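Local coordinates for trichothecene 15-O-acetyltransferase TRI3 (PDB 3FOT), which acetylates the C-15 hydroxyl of trichothecene intermediates with acetyl coenzyme A as donor, a step in the biosynthesis of T-2 toxin and related Fusarium mycotoxins, at residues V315-D320 with Q504-S509; I371-K376 with V511-A516. All coordinates share one frame; numbering follows the deposited sequence.

Contact 1: residues V315-D320 with Q504-S509; sequences VLALLD and QKYLQS
Ser509 OG and Ala317 O are joined across the two helices by a water gripped by three protein oxygens. It accepts the proton of Ser509 OG at 2.6 Å and donates to Ala317 O at 2.8 Å; its second proton goes to Asp320 OD2 at a longer 3.2 Å. Because the serine proton is spent on this water, the other bond of Ser509 OG, to His375 NE2, is consistent with NE2 carrying a proton. The hydroxyl lies anti to the backbone N of Ser509 (chi1 -178°), a position that also sets OG just 3.4 Å from Ala317 CB.

That methyl sits in the middle of the interface. Ser509 OG meets it on one flank and the Tyr506 ring on the other, where Ala317 CB comes in obliquely on Tyr506 CE1 at 3.6 Å. The phenol then runs on past the alanine, so that its edge meets the backbone of the 315-320 helix: Leu318 N is near the ring plane, and Leu318 CB is 3.7 Å from Tyr506 OH. Just beyond the segment, Ile314 O takes a weak hydrogen bond from that hydroxyl, while Pro434, Leu476 and Ile491 also touch the Tyr506 side chain.

The CA atoms of Ala317 and Ser509, the nearest across the interface, are 5.6 Å apart, and the axes of the two short helical segments come within 9.4 Å, with 127° between their N-to-C directions. Leu507, whose CB points away from helix 306-321, rests on strands 277-283 and 486-494. The arrangement is thus a layered alpha/beta one, with helix 500-516 held between helix 306-321 and a sheet, as befits the fold of a BAHD-type, coenzyme A-dependent acyltransferase.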
loop_
_atom_site.group_PDB
_atom_site.type_symbol
_atom_site.label_atom_id
_atom_site.label_comp_id
_atom_site.label_asym_id
_atom_site.label_seq_id
_atom_site.Cartn_x
_atom_site.Cartn_y
_atom_site.Cartn_z
ATOM N N VAL A 315 -10.056 6.621 17.019
ATOM C CA VAL A 315 -9.862 7.541 18.152
ATOM C C VAL A 315 -10.787 7.212 19.314
ATOM O O VAL A 315 -10.321 7.070 20.454
ATOM C CB VAL A 315 -9.939 9.006 17.684
ATOM C CG1 VAL A 315 -9.957 9.971 18.871
ATOM C CG2 VAL A 315 -8.705 9.293 16.827
ATOM N N LEU A 316 -12.074 6.997 19.033
ATOM C CA LEU A 316 -13.007 6.607 20.116
ATOM C C LEU A 316 -12.607 5.281 20.762
ATOM O O LEU A 316 -12.693 5.129 21.992
ATOM C CB LEU A 316 -14.468 6.541 19.624
ATOM C CG LEU A 316 -15.298 7.844 19.790
ATOM C CD1 LEU A 316 -14.656 9.041 19.127
ATOM C CD2 LEU A 316 -16.714 7.668 19.248
ATOM N N ALA A 317 -12.153 4.325 19.946
ATOM C CA ALA A 317 -11.702 3.023 20.472
ATOM C C ALA A 317 -10.445 3.212 21.339
ATOM O O ALA A 317 -10.277 2.563 22.369
ATOM C CB ALA A 317 -11.423 2.033 19.315
ATOM N N LEU A 318 -9.589 4.140 20.938
ATOM C CA LEU A 318 -8.381 4.436 21.707
ATOM C C LEU A 318 -8.731 5.060 23.069
ATOM O O LEU A 318 -8.205 4.632 24.112
ATOM C CB LEU A 318 -7.467 5.373 20.920
ATOM C CG LEU A 318 -6.212 5.848 21.641
ATOM C CD1 LEU A 318 -5.288 4.685 21.797
ATOM C CD2 LEU A 318 -5.568 6.972 20.822
ATOM N N LEU A 319 -9.616 6.055 23.042
ATOM C CA LEU A 319 -10.104 6.726 24.260
ATOM C C LEU A 319 -10.815 5.752 25.188
ATOM O O LEU A 319 -10.622 5.798 26.413
ATOM C CB LEU A 319 -11.008 7.923 23.915
ATOM C CG LEU A 319 -10.362 9.087 23.156
ATOM C CD1 LEU A 319 -11.399 10.096 22.677
ATOM C CD2 LEU A 319 -9.290 9.791 24.020
ATOM N N ASP A 320 -11.587 4.829 24.608
ATOM C CA ASP A 320 -12.266 3.815 25.401
ATOM C C ASP A 320 -11.285 2.809 26.008
ATOM O O ASP A 320 -11.540 2.288 27.099
ATOM C CB ASP A 320 -13.317 3.094 24.552
ATOM C CG ASP A 320 -14.052 2.016 25.321
ATOM O OD1 ASP A 320 -14.840 2.354 26.221
ATOM O OD2 ASP A 320 -13.831 0.826 25.027
ATOM N N GLN A 504 -7.128 -7.827 18.143
ATOM C CA GLN A 504 -8.486 -8.257 17.823
ATOM C C GLN A 504 -9.508 -7.471 18.645
ATOM O O GLN A 504 -10.509 -7.038 18.109
ATOM C CB GLN A 504 -8.667 -9.761 18.081
ATOM C CG GLN A 504 -7.916 -10.668 17.124
ATOM C CD GLN A 504 -8.002 -12.145 17.507
ATOM O OE1 GLN A 504 -7.997 -12.505 18.688
ATOM N NE2 GLN A 504 -8.058 -13.010 16.498
ATOM N N LYS A 505 -9.242 -7.299 19.939
ATOM C CA LYS A 505 -10.149 -6.574 20.842
ATOM C C LYS A 505 -10.290 -5.132 20.356
ATOM O O LYS A 505 -11.399 -4.594 20.248
ATOM C CB LYS A 505 -9.618 -6.617 22.286
ATOM C CG LYS A 505 -10.502 -5.878 23.284
ATOM N N TYR A 506 -9.157 -4.529 20.028
ATOM C CA TYR A 506 -9.141 -3.158 19.523
ATOM C C TYR A 506 -9.866 -3.070 18.171
ATOM O O TYR A 506 -10.702 -2.204 17.973
ATOM C CB TYR A 506 -7.702 -2.638 19.424
ATOM C CG TYR A 506 -7.615 -1.156 19.077
ATOM C CD1 TYR A 506 -8.055 -0.188 19.976
ATOM C CD2 TYR A 506 -7.084 -0.733 17.857
ATOM C CE1 TYR A 506 -7.983 1.176 19.673
ATOM C CE2 TYR A 506 -7.007 0.623 17.536
ATOM C CZ TYR A 506 -7.472 1.571 18.453
ATOM O OH TYR A 506 -7.420 2.909 18.168
ATOM N N LEU A 507 -9.560 -3.979 17.240
ATOM C CA LEU A 507 -10.242 -3.970 15.927
ATOM C C LEU A 507 -11.765 -4.074 16.084
ATOM O O LEU A 507 -12.538 -3.343 15.434
ATOM C CB LEU A 507 -9.723 -5.128 15.057
ATOM C CG LEU A 507 -10.324 -5.204 13.640
ATOM C CD1 LEU A 507 -10.252 -3.852 12.867
ATOM C CD2 LEU A 507 -9.620 -6.331 12.869
ATOM N N GLN A 508 -12.199 -4.974 16.953
ATOM C CA GLN A 508 -13.640 -5.170 17.174
ATOM C C GLN A 508 -14.301 -3.908 17.753
ATOM O O GLN A 508 -15.463 -3.578 17.430
ATOM C CB GLN A 508 -13.889 -6.374 18.091
ATOM C CG GLN A 508 -13.614 -7.737 17.392
ATOM C CD GLN A 508 -14.279 -7.816 15.999
ATOM O OE1 GLN A 508 -13.592 -7.861 14.960
ATOM N NE2 GLN A 508 -15.613 -7.780 15.974
ATOM N N SER A 509 -13.564 -3.206 18.603
ATOM C CA SER A 509 -14.047 -1.944 19.173
ATOM C C SER A 509 -14.266 -0.896 18.082
ATOM O O SER A 509 -15.290 -0.186 18.065
ATOM C CB SER A 509 -13.047 -1.420 20.225
ATOM O OG SER A 509 -13.543 -0.202 20.812
HETATM O O HOH W 1 -11.779 0.222 22.692
#

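Contact 2: residues I371-K376 with V511-A516; sequences ITVSHK and VEFMLA. Unlike the reference sequence in segment 371-376: Thr372 (reference Ala).
His375 reaches across from the loop before helix 379-401 and slots its imidazole between Phe513 and Glu512, two neighbours on the C-terminal helix of this BAHD-type fold. The buried, tightly packed half is the aromatic one, a face-to-face stack with centroids 3.8 Å apart and planes inclined by 22°. Its overlap is uneven: His375 CE1 stands over the middle of the phenyl ring, whereas Phe513 CZ lies toward the rim of the imidazole. Within the stack, the closest approach is His375 CE1 to Phe513 CE2, 3.3 Å. Around the phenyl, Val373 CG2 touches Phe513 CE1 at 4.0 Å, Ser374 O sits at the ring edge, and Gln382 of helix 379-401 adds another contact.

The opposite face of the imidazole is covered by Glu512, the exposed residue of the contact, which lays its carboxylate there almost parallel to the ring, 10° between planes, with OE1 3.4 Å above the ring centre. CG of the glutamate is anti to its backbone N (chi1 -167°), and the chain stays extended from there, carrying the carboxylate across the ring. His375 ND1 and Glu512 OE1 are near each other, but the angle is too poor for a hydrogen bond; the negative charge over the ring might still favour a protonated imidazole. The bond from NE2 to Ser509, one turn back along the helix, helps set the ring's rotation. The loop also braces itself in an ST turn around His375, in which Ser374 OG accepts from Lys376 N at 3.1 Å.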
loop_
_atom_site.group_PDB
_atom_site.type_symbol
_atom_site.label_atom_id
_atom_site.label_comp_id
_atom_site.label_asym_id
_atom_site.label_seq_id
_atom_site.Cartn_x
_atom_site.Cartn_y
_atom_site.Cartn_z
ATOM N N ILE A 371 -15.575 13.842 23.453
ATOM C CA ILE A 371 -15.903 12.749 22.523
ATOM C C ILE A 371 -15.650 11.345 23.095
ATOM O O ILE A 371 -15.744 10.343 22.364
ATOM C CB ILE A 371 -15.202 12.927 21.123
ATOM C CG1 ILE A 371 -13.672 12.836 21.241
ATOM C CG2 ILE A 371 -15.683 14.235 20.447
ATOM C CD1 ILE A 371 -12.974 12.623 19.896
ATOM N N THR A 372 -15.298 11.275 24.384
ATOM C CA THR A 372 -15.069 10.001 25.075
ATOM C C THR A 372 -16.402 9.339 25.408
ATOM O O THR A 372 -17.154 9.795 26.280
ATOM C CB THR A 372 -14.171 10.177 26.334
ATOM O OG1 THR A 372 -12.920 10.745 25.933
ATOM C CG2 THR A 372 -13.910 8.839 27.033
ATOM N N VAL A 373 -16.717 8.280 24.662
ATOM C CA VAL A 373 -17.969 7.548 24.834
ATOM C C VAL A 373 -17.680 6.060 24.934
ATOM O O VAL A 373 -16.765 5.547 24.292
ATOM C CB VAL A 373 -18.980 7.783 23.669
ATOM C CG1 VAL A 373 -19.441 9.220 23.637
ATOM C CG2 VAL A 373 -18.376 7.374 22.303
ATOM N N SER A 374 -18.456 5.361 25.738
ATOM C CA SER A 374 -18.311 3.924 25.806
ATOM C C SER A 374 -19.264 3.246 24.822
ATOM O O SER A 374 -20.154 3.876 24.252
ATOM C CB SER A 374 -18.561 3.428 27.206
ATOM O OG SER A 374 -19.931 3.325 27.387
ATOM N N HIS A 375 -19.069 1.943 24.618
ATOM C CA HIS A 375 -19.975 1.197 23.767
ATOM C C HIS A 375 -21.354 1.027 24.423
ATOM O O HIS A 375 -22.329 0.734 23.738
ATOM C CB HIS A 375 -19.357 -0.162 23.444
ATOM C CG HIS A 375 -18.196 -0.080 22.504
ATOM N ND1 HIS A 375 -18.343 0.268 21.180
ATOM C CD2 HIS A 375 -16.879 -0.349 22.680
ATOM C CE1 HIS A 375 -17.164 0.228 20.581
ATOM N NE2 HIS A 375 -16.260 -0.150 21.467
ATOM N N LYS A 376 -21.422 1.232 25.735
ATOM C CA LYS A 376 -22.678 1.075 26.484
ATOM C C LYS A 376 -23.445 2.396 26.583
ATOM O O LYS A 376 -24.598 2.411 27.030
ATOM C CB LYS A 376 -22.397 0.520 27.888
ATOM C CG LYS A 376 -21.948 -0.953 27.900
ATOM C CD LYS A 376 -21.098 -1.291 29.127
ATOM C CE LYS A 376 -20.723 -2.789 29.147
ATOM N NZ LYS A 376 -19.852 -3.150 30.319
ATOM N N VAL A 511 -14.721 -1.488 14.903
ATOM C CA VAL A 511 -15.855 -1.953 14.069
ATOM C C VAL A 511 -17.206 -1.648 14.733
ATOM O O VAL A 511 -18.146 -1.174 14.072
ATOM C CB VAL A 511 -15.726 -3.463 13.730
ATOM C CG1 VAL A 511 -17.002 -3.986 13.074
ATOM C CG2 VAL A 511 -14.530 -3.709 12.794
ATOM N N GLU A 512 -17.298 -1.934 16.034
ATOM C CA GLU A 512 -18.511 -1.645 16.786
ATOM C C GLU A 512 -18.912 -0.164 16.710
ATOM O O GLU A 512 -20.093 0.157 16.518
ATOM C CB GLU A 512 -18.372 -2.116 18.234
ATOM C CG GLU A 512 -19.703 -2.120 18.982
ATOM C CD GLU A 512 -19.605 -2.650 20.408
ATOM O OE1 GLU A 512 -18.518 -3.159 20.791
ATOM O OE2 GLU A 512 -20.623 -2.546 21.139
ATOM N N PHE A 513 -17.950 0.750 16.875
ATOM C CA PHE A 513 -18.283 2.178 16.745
ATOM C C PHE A 513 -18.733 2.557 15.333
ATOM O O PHE A 513 -19.671 3.328 15.170
ATOM C CB PHE A 513 -17.122 3.080 17.167
ATOM C CG PHE A 513 -16.924 3.180 18.655
ATOM C CD1 PHE A 513 -17.969 3.595 19.500
ATOM C CD2 PHE A 513 -15.663 2.909 19.214
ATOM C CE1 PHE A 513 -17.775 3.733 20.886
ATOM C CE2 PHE A 513 -15.461 3.035 20.610
ATOM C CZ PHE A 513 -16.522 3.438 21.440
ATOM N N MET A 514 -18.050 2.035 14.311
ATOM C CA MET A 514 -18.500 2.261 12.933
ATOM C C MET A 514 -19.950 1.813 12.734
ATOM O O MET A 514 -20.777 2.533 12.123
ATOM C CB MET A 514 -17.558 1.545 11.956
ATOM C CG MET A 514 -16.183 2.235 11.898
ATOM S SD MET A 514 -15.057 1.293 10.872
ATOM C CE MET A 514 -15.710 1.642 9.224
ATOM N N LEU A 515 -20.267 0.634 13.245
ATOM C CA LEU A 515 -21.597 0.069 13.077
ATOM C C LEU A 515 -22.632 0.891 13.824
ATOM O O LEU A 515 -23.778 1.037 13.375
ATOM C CB LEU A 515 -21.624 -1.404 13.506
ATOM C CG LEU A 515 -20.889 -2.338 12.537
ATOM C CD1 LEU A 515 -20.731 -3.711 13.196
ATOM C CD2 LEU A 515 -21.619 -2.429 11.169
ATOM N N ALA A 516 -22.201 1.474 14.933
ATOM C CA ALA A 516 -23.075 2.318 15.745
ATOM C C ALA A 516 -23.520 3.582 15.011
ATOM O O ALA A 516 -24.494 4.210 15.394
ATOM C CB ALA A 516 -22.383 2.663 17.101
#

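Going from the N terminus, the first of these elements is helix 306-321; the chain then passes strand 358-365 to the loop carrying 371-376, and only at its C-terminal end reaches helix 500-516, which supplies the second partner of both contacts. Contact 1 closes a loop of 183 intervening residues and contact 2 one of 134; the two cross, since 371-376 falls inside the first loop and 511-516 beyond its end. Their centres are 8 Å apart, and they pack directly on each other: Leu316 CD2 meets Val373 CG2 at 3.5 Å, and Phe513 CE2 lies 3.6 Å from Ala317 N. Helix 306-321, the loop and the last helix are thereby tied into one cluster.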